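Side-chain contact in capsid protein (Penaeus vannamei nodavirus, PDB 5YKZ), which probably builds the virus capsid, with this protruding domain forming dimeric spikes on the particle surface: residues I70-D75 against Q108-N113. Sequence-based numbering, arbitrary orientation.
Sequences ISINMD and QTTGFN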
# COMPACT_ATOMS: atom_id res chain seq x y z
N ILE B 70 -1.40 7.71 -6.80
CA ILE B 70 -0.99 7.36 -5.41
C ILE B 70 -0.97 8.61 -4.59
O ILE B 70 -0.39 9.62 -5.00
CB ILE B 70 0.36 6.61 -5.42
CG1 ILE B 70 0.12 5.22 -5.89
CG2 ILE B 70 0.94 6.63 -4.06
CD1 ILE B 70 1.41 4.39 -6.08
N SER B 71 -1.60 8.53 -3.41
CA SER B 71 -1.63 9.61 -2.48
C SER B 71 -1.04 9.16 -1.15
O SER B 71 -1.49 8.15 -0.57
CB SER B 71 -3.06 10.06 -2.22
OG SER B 71 -3.12 10.93 -1.12
N ILE B 72 -0.04 9.88 -0.67
CA ILE B 72 0.52 9.69 0.68
C ILE B 72 0.44 11.03 1.35
O ILE B 72 1.27 11.93 1.09
CB ILE B 72 1.98 9.14 0.65
CG1 ILE B 72 2.06 7.81 -0.06
CG2 ILE B 72 2.48 9.08 2.05
CD1 ILE B 72 3.41 7.22 -0.23
N ASN B 73 -0.51 11.23 2.22
CA ASN B 73 -0.77 12.48 2.94
C ASN B 73 -0.68 12.14 4.42
O ASN B 73 -1.56 11.45 4.95
CB ASN B 73 -2.07 13.14 2.53
CG ASN B 73 -2.26 14.44 3.29
OD1 ASN B 73 -1.75 14.66 4.29
ND2 ASN B 73 -3.10 15.31 2.68
N MET B 74 0.37 12.58 5.08
CA MET B 74 0.62 12.27 6.44
C MET B 74 -0.03 13.31 7.42
O MET B 74 0.33 13.35 8.58
CB MET B 74 2.07 12.02 6.71
CG MET B 74 2.62 10.85 5.90
SD MET B 74 1.66 9.37 5.82
CE MET B 74 1.77 8.97 7.37
N ASP B 75 -0.95 14.09 6.99
CA ASP B 75 -1.68 15.04 7.88
C ASP B 75 -2.24 14.24 9.06
O ASP B 75 -3.02 13.31 8.84
CB ASP B 75 -2.77 15.71 7.12
CG ASP B 75 -3.50 16.85 7.87
OD1 ASP B 75 -3.64 16.70 9.10
OD2 ASP B 75 -3.92 17.76 7.17
N GLN B 108 11.53 12.74 4.00
CA GLN B 108 11.29 11.34 4.38
C GLN B 108 11.26 10.50 3.10
O GLN B 108 11.08 10.98 2.00
CB GLN B 108 9.96 11.22 5.13
CG GLN B 108 10.03 11.83 6.52
CD GLN B 108 9.88 13.35 6.59
OE1 GLN B 108 9.54 13.97 5.60
NE2 GLN B 108 10.21 13.92 7.76
N THR B 109 11.40 9.18 3.28
CA THR B 109 11.45 8.22 2.19
C THR B 109 10.19 7.42 2.15
O THR B 109 9.83 6.73 3.13
CB THR B 109 12.64 7.29 2.35
OG1 THR B 109 13.88 8.05 2.32
CG2 THR B 109 12.74 6.32 1.19
N THR B 110 9.51 7.49 1.01
CA THR B 110 8.34 6.63 0.75
C THR B 110 8.58 6.02 -0.62
O THR B 110 9.51 6.37 -1.34
CB THR B 110 7.04 7.37 0.84
OG1 THR B 110 6.88 8.24 -0.27
CG2 THR B 110 6.90 8.13 2.15
N GLY B 111 7.69 5.10 -1.01
CA GLY B 111 7.87 4.39 -2.25
C GLY B 111 6.66 3.61 -2.65
O GLY B 111 5.53 3.84 -2.18
N PHE B 112 6.91 2.69 -3.55
CA PHE B 112 5.85 1.88 -4.15
C PHE B 112 6.39 0.52 -4.48
O PHE B 112 7.60 0.34 -4.71
CB PHE B 112 5.20 2.57 -5.38
CG PHE B 112 6.19 2.98 -6.43
CD1 PHE B 112 6.81 4.21 -6.35
CD2 PHE B 112 6.41 2.18 -7.50
CE1 PHE B 112 7.68 4.61 -7.35
CE2 PHE B 112 7.25 2.61 -8.52
CZ PHE B 112 7.89 3.82 -8.42
N ASN B 113 5.48 -0.46 -4.52
CA ASN B 113 5.72 -1.77 -5.08
C ASN B 113 5.31 -1.86 -6.46
O ASN B 113 4.27 -1.32 -6.80
CB ASN B 113 5.00 -2.83 -4.23
CG ASN B 113 5.81 -3.02 -2.86
OD1 ASN B 113 7.00 -3.15 -2.85
ND2 ASN B 113 5.20 -2.86 -1.90
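I72 and T110 reach toward each other tip to tip across the interior of the P-domain, and the delta-methyl of the isoleucine does the touching. I72 CD1 lies 3.6 Å from T110 OG1 and 3.8 Å from T110 CB, so it rests against the base of the threonine side chain and its hydroxyl. The extended isoleucine chain, with CG1 anti to the carbonyl carbon (chi1 -59°) and CD1 continuing outward, carries the methyl this far from its strand. The same methyl comes within 4.4 Å of the carbonyl oxygen O of G111. Two residues before I72 and two after T110, I70 CD1 approaches F112 CB at 4.3 Å, the apolar pair of the contact; the phenyl ring itself leads away, toward F16, whose ring it meets.

No hydrogen bond joins the two segments. The buried T110 OG1 is hydrogen-bonded to Y57 OH and also touches the I72 methyl. N73 OD1 accepts from D75 N at 2.9 Å, closing an Asx turn.

The contact thus spans the buried interior between two strands of one antiparallel sheet, which must curve for their side chains to meet. Strand 66-73 is hydrogen-bonded between strands 58-63 and 79-88, while strand 111-118 lies between 7-15 and 38-48, so that 38-48 and 79-88 separate the two; P43 and I85 pack on I70, and F45 and F16 on T110.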